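Local coordinates for protein homospermidine synthase (PDB 2PH5) that binds NAD in a Rossmann-type domain and probably makes the polyamine homospermidine, at residues L162-F166 with Y425-I429; G235-I241 with I265-S271; S271-V276 with H287-T292. Residue numbers count along the deposited sequence, not the author numbering.

In the fold
All three contacts fall in the saccharopine dehydrogenase C-terminal family region. Contact 1 closes the longest loop, bringing helix 158-176 against helix 423-430, and contacts 2 and 3 are nested in series within that loop. The latter two lie on the other side of the chain's centre, their centres about 28 and 25 Å from that of contact 1. Their own centres are only about 8 Å apart: they share S271, where the chain leaving strand 264-267 passes toward strand 275-278, and G235 O lies 3.2 Å from A272 N. Contact 1 thus joins helices beside the NAD site, whereas contacts 2 and 3 set a strand pair and a hairpin of separate sheets side by side where the second subunit also meets them.

Contact 1. Residues L162-F166 with Y425-I429; sequences LVSHF and YIIDI
Two helical segments, 162-166 and 425-429, cross with an angle of 110° between their N-to-C directions (signed crossing angle -110°) and a closest axial approach of 10.1 Å. H165 and I427 mark the crossing, their CA atoms 7.2 Å apart. Along the second helix, I426 comes first: its CA-CB bond points toward the other helix, and CB lies over one face of the H165 imidazole, 3.9 Å from the ring centroid and 22° off the normal, a CH-pi contact. I426 CG2 approaches H165 ND1 to 3.1 Å and L162 CD1 to 4.4 Å. The H165 m rotamer places this ring between the helices, while NE2 makes a weak hydrogen bond to P418 O. I427 follows, with chi1 and chi2 both m, so that its CD1 reaches L162 CD1 at 3.6 Å, F166 CE1 at 3.6 Å and H165 CB at 3.9 Å. L162 (t, p) and F166 (m) start sideways but bring their ends to this methyl. Beyond the pair, L162 rests on S399 of helix 391-408 and F166 on V361 of strand 352-364. This is a buried apolar helix-helix crossing, made close to the NAD-binding residues A158 and N159 at the start of helix 158-176.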
loop_
_atom_site.group_PDB
_atom_site.type_symbol
_atom_site.label_atom_id
_atom_site.label_comp_id
_atom_site.label_asym_id
_atom_site.label_seq_id
_atom_site.Cartn_x
_atom_site.Cartn_y
_atom_site.Cartn_z
ATOM N N LEU A 162 7.330 25.314 9.482
ATOM C CA LEU A 162 7.134 25.984 8.217
ATOM C C LEU A 162 5.655 26.041 7.857
ATOM O O LEU A 162 5.182 27.026 7.286
ATOM C CB LEU A 162 7.897 25.227 7.138
ATOM C CG LEU A 162 7.897 25.797 5.729
ATOM C CD1 LEU A 162 8.489 27.204 5.725
ATOM C CD2 LEU A 162 8.712 24.870 4.845
ATOM N N VAL A 163 4.934 24.981 8.205
ATOM C CA VAL A 163 3.511 24.865 7.906
ATOM C C VAL A 163 2.684 26.024 8.465
ATOM O O VAL A 163 1.770 26.524 7.809
ATOM C CB VAL A 163 2.981 23.488 8.404
ATOM C CG1 VAL A 163 1.528 23.582 8.855
ATOM C CG2 VAL A 163 3.097 22.486 7.276
ATOM N N SER A 164 3.025 26.455 9.672
ATOM C CA SER A 164 2.343 27.568 10.306
ATOM C C SER A 164 2.572 28.821 9.450
ATOM O O SER A 164 1.646 29.581 9.175
ATOM C CB SER A 164 2.899 27.753 11.718
ATOM O OG SER A 164 2.560 29.012 12.259
ATOM N N HIS A 165 3.801 29.028 8.998
ATOM C CA HIS A 165 4.070 30.195 8.174
ATOM C C HIS A 165 3.373 30.123 6.826
ATOM O O HIS A 165 3.075 31.160 6.232
ATOM C CB HIS A 165 5.571 30.375 7.980
ATOM C CG HIS A 165 6.315 30.511 9.266
ATOM N ND1 HIS A 165 7.400 29.723 9.584
ATOM C CD2 HIS A 165 6.104 31.311 10.335
ATOM C CE1 HIS A 165 7.821 30.030 10.797
ATOM N NE2 HIS A 165 7.053 30.990 11.275
ATOM N N PHE A 166 3.109 28.914 6.334
ATOM C CA PHE A 166 2.422 28.778 5.052
ATOM C C PHE A 166 0.949 29.150 5.214
ATOM O O PHE A 166 0.347 29.734 4.314
ATOM C CB PHE A 166 2.533 27.348 4.492
ATOM C CG PHE A 166 3.887 27.003 3.903
ATOM C CD1 PHE A 166 4.715 27.990 3.368
ATOM C CD2 PHE A 166 4.306 25.669 3.836
ATOM C CE1 PHE A 166 5.936 27.656 2.770
ATOM C CE2 PHE A 166 5.528 25.319 3.239
ATOM C CZ PHE A 166 6.343 26.313 2.705
ATOM N N TYR A 425 9.471 36.770 7.312
ATOM C CA TYR A 425 10.877 36.706 7.681
ATOM C C TYR A 425 11.403 35.300 7.427
ATOM O O TYR A 425 12.440 35.111 6.778
ATOM C CB TYR A 425 11.031 37.037 9.158
ATOM C CG TYR A 425 12.444 37.009 9.690
ATOM C CD1 TYR A 425 13.098 38.199 10.018
ATOM C CD2 TYR A 425 13.097 35.797 9.947
ATOM C CE1 TYR A 425 14.359 38.189 10.600
ATOM C CE2 TYR A 425 14.361 35.774 10.528
ATOM C CZ TYR A 425 14.985 36.976 10.856
ATOM O OH TYR A 425 16.215 36.967 11.472
ATOM N N ILE A 426 10.683 34.312 7.945
ATOM C CA ILE A 426 11.080 32.922 7.788
ATOM C C ILE A 426 11.017 32.488 6.331
ATOM O O ILE A 426 12.009 32.006 5.793
ATOM C CB ILE A 426 10.204 31.975 8.702
ATOM C CG1 ILE A 426 10.941 31.680 10.007
ATOM C CG2 ILE A 426 9.980 30.615 8.038
ATOM C CD1 ILE A 426 11.338 32.871 10.790
ATOM N N ILE A 427 9.869 32.686 5.686
ATOM C CA ILE A 427 9.708 32.287 4.289
ATOM C C ILE A 427 10.739 32.865 3.322
ATOM O O ILE A 427 11.148 32.186 2.380
ATOM C CB ILE A 427 8.315 32.654 3.756
ATOM C CG1 ILE A 427 7.240 31.931 4.563
ATOM C CG2 ILE A 427 8.211 32.274 2.288
ATOM C CD1 ILE A 427 7.383 30.431 4.560
ATOM N N ASP A 428 11.143 34.115 3.545
ATOM C CA ASP A 428 12.119 34.772 2.678
ATOM C C ASP A 428 13.518 34.182 2.810
ATOM O O ASP A 428 14.340 34.305 1.901
ATOM C CB ASP A 428 12.182 36.277 2.967
ATOM C CG ASP A 428 10.986 37.038 2.405
ATOM O OD1 ASP A 428 10.507 36.681 1.304
ATOM O OD2 ASP A 428 10.538 38.005 3.052
ATOM N N ILE A 429 13.793 33.547 3.943
ATOM C CA ILE A 429 15.103 32.951 4.152
ATOM C C ILE A 429 15.135 31.519 3.650
ATOM O O ILE A 429 16.129 31.068 3.076
ATOM C CB ILE A 429 15.495 32.961 5.645
ATOM C CG1 ILE A 429 15.517 34.407 6.159
ATOM C CG2 ILE A 429 16.844 32.275 5.838
ATOM C CD1 ILE A 429 15.923 34.556 7.617
#

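Contact 2. Residues G235-I241 with I265-S271; sequences GLQPAEI and IYLSRPS
A239 CB and L267 CB meet at 3.6 Å in the apolar centre of an antiparallel strand pair interrupted by a beta bulge. Nearby, I241 (m, t) brings CB to 3.3 Å from I265 CG2 and CD1 to 4.2 Å from L267 CD2. Strands 238-241 and 265-267 run at 155°, their axes 4.7 Å apart at closest approach. I241 and I265 form a hydrogen-bonded pair, with I241 N to I265 O at 2.9 Å; the return bond, I265 N to I241 O at 2.8 Å, is less certain. E240 and Y266 are a non-hydrogen-bonded pair. L267 N donates to A239 O at 3.1 Å. The register then shifts by two residues, so P238 pairs with P270 (CA-CA 4.3 Å), just after segment 265-271 turns a corner at S268 and R269. Helix 228-236 ends just before Q237, an extended linking residue, and the strand begins at P238. L236 O accepts a hydrogen bond from Y454 OH of the second subunit. At the polar edge S271 OG bonds to E234 O, and S271 N donates to Q237 O at 2.8 Å.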
loop_
_atom_site.group_PDB
_atom_site.type_symbol
_atom_site.label_atom_id
_atom_site.label_comp_id
_atom_site.label_asym_id
_atom_site.label_seq_id
_atom_site.Cartn_x
_atom_site.Cartn_y
_atom_site.Cartn_z
ATOM N N GLY A 235 1.917 6.935 13.293
ATOM C CA GLY A 235 0.866 6.096 12.748
ATOM C C GLY A 235 0.247 5.153 13.768
ATOM O O GLY A 235 -0.865 4.655 13.575
ATOM N N LEU A 236 0.955 4.896 14.860
ATOM C CA LEU A 236 0.439 3.997 15.885
ATOM C C LEU A 236 -0.567 4.688 16.804
ATOM O O LEU A 236 -1.479 4.047 17.320
ATOM C CB LEU A 236 1.593 3.418 16.712
ATOM C CG LEU A 236 1.915 1.922 16.556
ATOM C CD1 LEU A 236 2.118 1.563 15.104
ATOM C CD2 LEU A 236 3.164 1.586 17.371
ATOM N N GLN A 237 -0.407 5.992 17.004
ATOM C CA GLN A 237 -1.309 6.744 17.872
ATOM C C GLN A 237 -2.668 6.985 17.234
ATOM O O GLN A 237 -2.810 6.974 16.015
ATOM C CB GLN A 237 -0.692 8.092 18.243
ATOM C CG GLN A 237 0.635 7.986 18.972
ATOM C CD GLN A 237 1.296 9.337 19.145
ATOM O OE1 GLN A 237 1.425 10.108 18.184
ATOM N NE2 GLN A 237 1.726 9.636 20.373
ATOM N N PRO A 238 -3.693 7.213 18.062
ATOM C CA PRO A 238 -5.039 7.457 17.536
ATOM C C PRO A 238 -5.179 8.779 16.776
ATOM O O PRO A 238 -4.568 9.782 17.142
ATOM C CB PRO A 238 -5.907 7.408 18.790
ATOM C CG PRO A 238 -4.982 7.914 19.864
ATOM C CD PRO A 238 -3.687 7.204 19.539
ATOM N N ALA A 239 -5.992 8.772 15.721
ATOM C CA ALA A 239 -6.220 9.967 14.906
ATOM C C ALA A 239 -6.592 11.192 15.753
ATOM O O ALA A 239 -7.520 11.135 16.564
ATOM C CB ALA A 239 -7.318 9.690 13.877
ATOM N N GLU A 240 -5.853 12.288 15.558
ATOM C CA GLU A 240 -6.082 13.547 16.279
ATOM C C GLU A 240 -6.600 14.607 15.311
ATOM O O GLU A 240 -5.995 14.847 14.265
ATOM C CB GLU A 240 -4.790 14.040 16.935
ATOM C CG GLU A 240 -4.994 15.222 17.879
ATOM C CD GLU A 240 -3.695 15.710 18.492
ATOM O OE1 GLU A 240 -3.072 14.951 19.266
ATOM O OE2 GLU A 240 -3.291 16.850 18.199
ATOM N N ILE A 241 -7.707 15.254 15.670
ATOM C CA ILE A 241 -8.323 16.242 14.791
ATOM C C ILE A 241 -8.852 17.507 15.472
ATOM O O ILE A 241 -9.535 17.432 16.493
ATOM C CB ILE A 241 -9.502 15.596 14.036
ATOM C CG1 ILE A 241 -9.084 14.243 13.461
ATOM C CG2 ILE A 241 -9.983 16.519 12.933
ATOM C CD1 ILE A 241 -10.245 13.403 12.972
ATOM N N ILE A 265 -10.427 16.292 18.852
ATOM C CA ILE A 265 -11.306 15.149 18.823
ATOM C C ILE A 265 -10.402 13.983 18.442
ATOM O O ILE A 265 -9.402 14.162 17.745
ATOM C CB ILE A 265 -12.429 15.366 17.779
ATOM C CG1 ILE A 265 -13.272 14.107 17.633
ATOM C CG2 ILE A 265 -11.834 15.765 16.433
ATOM C CD1 ILE A 265 -14.277 14.202 16.505
ATOM N N TYR A 266 -10.718 12.794 18.929
ATOM C CA TYR A 266 -9.894 11.645 18.607
ATOM C C TYR A 266 -10.725 10.545 17.995
ATOM O O TYR A 266 -11.950 10.559 18.073
ATOM C CB TYR A 266 -9.173 11.137 19.859
ATOM C CG TYR A 266 -8.203 12.148 20.426
ATOM C CD1 TYR A 266 -8.663 13.258 21.136
ATOM C CD2 TYR A 266 -6.833 12.046 20.183
ATOM C CE1 TYR A 266 -7.789 14.245 21.582
ATOM C CE2 TYR A 266 -5.950 13.030 20.625
ATOM C CZ TYR A 266 -6.436 14.124 21.319
ATOM O OH TYR A 266 -5.575 15.112 21.721
ATOM N N LEU A 267 -10.043 9.609 17.355
ATOM C CA LEU A 267 -10.691 8.476 16.718
ATOM C C LEU A 267 -10.056 7.221 17.304
ATOM O O LEU A 267 -8.867 7.212 17.618
ATOM C CB LEU A 267 -10.473 8.542 15.205
ATOM C CG LEU A 267 -11.622 8.998 14.294
ATOM C CD1 LEU A 267 -12.315 10.227 14.845
ATOM C CD2 LEU A 267 -11.071 9.262 12.903
ATOM N N SER A 268 -10.852 6.171 17.478
ATOM C CA SER A 268 -10.342 4.917 18.032
ATOM C C SER A 268 -9.196 4.367 17.185
ATOM O O SER A 268 -8.070 4.228 17.659
ATOM C CB SER A 268 -11.456 3.869 18.104
ATOM O OG SER A 268 -12.600 4.386 18.762
ATOM N N ARG A 269 -9.491 4.062 15.928
ATOM C CA ARG A 269 -8.505 3.521 14.996
ATOM C C ARG A 269 -7.188 4.310 14.974
ATOM O O ARG A 269 -7.180 5.517 15.218
ATOM C CB ARG A 269 -9.126 3.484 13.597
ATOM C CG ARG A 269 -10.476 2.781 13.580
ATOM C CD ARG A 269 -11.083 2.730 12.203
ATOM N NE ARG A 269 -10.250 1.975 11.277
ATOM C CZ ARG A 269 -10.597 1.692 10.028
ATOM N NH1 ARG A 269 -11.769 2.103 9.554
ATOM N NH2 ARG A 269 -9.774 1.000 9.251
ATOM N N PRO A 270 -6.053 3.628 14.710
ATOM C CA PRO A 270 -4.734 4.283 14.654
ATOM C C PRO A 270 -4.730 5.246 13.469
ATOM O O PRO A 270 -5.389 4.990 12.461
ATOM C CB PRO A 270 -3.763 3.124 14.428
ATOM C CG PRO A 270 -4.479 1.941 14.985
ATOM C CD PRO A 270 -5.917 2.168 14.573
ATOM N N SER A 271 -3.979 6.338 13.581
ATOM C CA SER A 271 -3.939 7.338 12.517
ATOM C C SER A 271 -3.575 6.739 11.153
ATOM O O SER A 271 -4.123 7.142 10.113
ATOM C CB SER A 271 -2.982 8.482 12.887
ATOM O OG SER A 271 -1.624 8.078 12.875
#

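Contact 3. Residues S271-V276 with H287-T292; sequences SAGVMV and HGFLIT
A beta hairpin pairs strand 275-278 with strand 286-289 in antiparallel fashion, and segments 271-276 and 287-292 include its open end. M275 and F289 form a non-hydrogen-bonded pair (CA-CA 4.7 Å); V276 and G288 form the hydrogen-bonded pair (CA-CA 5.5 Å), with V276 N to G288 O at 2.9 Å and G288 N to V276 O at 3.0 Å. L290 N continues the pairing to V274 O at 2.9 Å. Before the strand, residues 271-273 make a 3-10 turn, with V274 N bonded to S271 O at 3.1 Å; past F289 the partner bends through an inverse gamma turn centred on L290 (phi/psi -85/55).

On the V276 face, V276 CG1 packs 3.4 Å from L290 CD2, which also lies 3.8 Å from V274 CG1; F466 touches V276 and L290. S271 CB sits 3.5 Å from T292 CG2, while its OG is bonded to E234 O. H287 NE2 bonds to E338 of the second subunit, whose F332 packs on M275, placing this hairpin at the dimer contact. On the M275 face, selenomethionine M275, all chi angles m, curls over the F289 ring in a Met-aromatic contact: its SE lies 3.8 Å from the ring centroid, 21° off the normal, and its CE makes a CH-pi contact with the F289 ring at 4.2 Å from the centroid.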
loop_
_atom_site.group_PDB
_atom_site.type_symbol
_atom_site.label_atom_id
_atom_site.label_comp_id
_atom_site.label_asym_id
_atom_site.label_seq_id
_atom_site.Cartn_x
_atom_site.Cartn_y
_atom_site.Cartn_z
ATOM N N SER A 271 -3.979 6.338 13.581
ATOM C CA SER A 271 -3.939 7.338 12.517
ATOM C C SER A 271 -3.575 6.739 11.153
ATOM O O SER A 271 -4.123 7.142 10.113
ATOM C CB SER A 271 -2.982 8.482 12.887
ATOM O OG SER A 271 -1.624 8.078 12.875
ATOM N N ALA A 272 -2.669 5.764 11.161
ATOM C CA ALA A 272 -2.256 5.100 9.928
ATOM C C ALA A 272 -3.392 4.233 9.363
ATOM O O ALA A 272 -3.283 3.677 8.266
ATOM C CB ALA A 272 -1.020 4.236 10.187
ATOM N N GLY A 273 -4.482 4.113 10.117
ATOM C CA GLY A 273 -5.614 3.318 9.669
ATOM C C GLY A 273 -6.804 4.172 9.246
ATOM O O GLY A 273 -7.897 3.657 9.015
ATOM N N VAL A 274 -6.583 5.480 9.155
ATOM C CA VAL A 274 -7.609 6.436 8.757
ATOM C C VAL A 274 -7.143 7.203 7.513
ATOM O O VAL A 274 -6.055 7.781 7.503
ATOM C CB VAL A 274 -7.876 7.484 9.870
ATOM C CG1 VAL A 274 -9.103 8.312 9.524
ATOM C CG2 VAL A 274 -8.049 6.798 11.221
HETATM N N MSE A 275 -7.958 7.208 6.466
HETATM C CA MSE A 275 -7.619 7.919 5.241
HETATM C C MSE A 275 -8.529 9.142 5.094
HETATM O O MSE A 275 -9.700 9.119 5.482
HETATM C CB MSE A 275 -7.814 7.004 4.027
HETATM C CG MSE A 275 -7.079 5.677 4.082
HETATM SE SE MSE A 275 -5.163 5.872 4.240
HETATM C CE MSE A 275 -4.766 6.537 2.459
ATOM N N VAL A 276 -7.990 10.213 4.532
ATOM C CA VAL A 276 -8.771 11.420 4.318
ATOM C C VAL A 276 -8.519 11.904 2.893
ATOM O O VAL A 276 -7.428 11.730 2.349
ATOM C CB VAL A 276 -8.378 12.538 5.306
ATOM C CG1 VAL A 276 -9.057 12.319 6.659
ATOM C CG2 VAL A 276 -6.877 12.558 5.467
ATOM N N HIS A 287 -5.685 10.224 -1.511
ATOM C CA HIS A 287 -6.099 9.771 -0.191
ATOM C C HIS A 287 -4.875 9.692 0.707
ATOM O O HIS A 287 -4.035 8.804 0.553
ATOM C CB HIS A 287 -6.767 8.396 -0.247
ATOM C CG HIS A 287 -8.146 8.412 -0.833
ATOM N ND1 HIS A 287 -9.005 7.337 -0.742
ATOM C CD2 HIS A 287 -8.805 9.363 -1.538
ATOM C CE1 HIS A 287 -10.134 7.627 -1.365
ATOM N NE2 HIS A 287 -10.038 8.849 -1.857
ATOM N N GLY A 288 -4.771 10.617 1.651
ATOM C CA GLY A 288 -3.632 10.595 2.551
ATOM C C GLY A 288 -3.956 9.966 3.898
ATOM O O GLY A 288 -5.126 9.824 4.257
ATOM N N PHE A 289 -2.924 9.568 4.634
ATOM C CA PHE A 289 -3.108 8.991 5.958
ATOM C C PHE A 289 -3.328 10.158 6.911
ATOM O O PHE A 289 -2.648 11.183 6.807
ATOM C CB PHE A 289 -1.860 8.211 6.414
ATOM C CG PHE A 289 -1.624 6.939 5.662
ATOM C CD1 PHE A 289 -0.920 6.949 4.460
ATOM C CD2 PHE A 289 -2.139 5.733 6.134
ATOM C CE1 PHE A 289 -0.731 5.778 3.730
ATOM C CE2 PHE A 289 -1.959 4.555 5.416
ATOM C CZ PHE A 289 -1.253 4.576 4.206
ATOM N N LEU A 290 -4.277 10.009 7.830
ATOM C CA LEU A 290 -4.563 11.059 8.801
ATOM C C LEU A 290 -3.612 10.931 9.996
ATOM O O LEU A 290 -4.037 10.820 11.146
ATOM C CB LEU A 290 -6.031 10.970 9.240
ATOM C CG LEU A 290 -6.674 11.952 10.241
ATOM C CD1 LEU A 290 -6.054 13.323 10.196
ATOM C CD2 LEU A 290 -8.163 12.019 9.931
ATOM N N ILE A 291 -2.317 10.933 9.683
ATOM C CA ILE A 291 -1.245 10.841 10.665
ATOM C C ILE A 291 -1.342 11.998 11.641
ATOM O O ILE A 291 -1.486 13.145 11.243
ATOM C CB ILE A 291 0.153 10.886 9.981
ATOM C CG1 ILE A 291 0.735 9.480 9.864
ATOM C CG2 ILE A 291 1.125 11.714 10.800
ATOM C CD1 ILE A 291 -0.082 8.550 9.056
ATOM N N THR A 292 -1.241 11.693 12.924
ATOM C CA THR A 292 -1.333 12.705 13.966
ATOM C C THR A 292 -0.102 13.622 14.031
ATOM O O THR A 292 0.958 13.289 13.497
ATOM C CB THR A 292 -1.483 12.012 15.321
ATOM O OG1 THR A 292 -0.260 11.335 15.638
ATOM C CG2 THR A 292 -2.603 10.982 15.266
#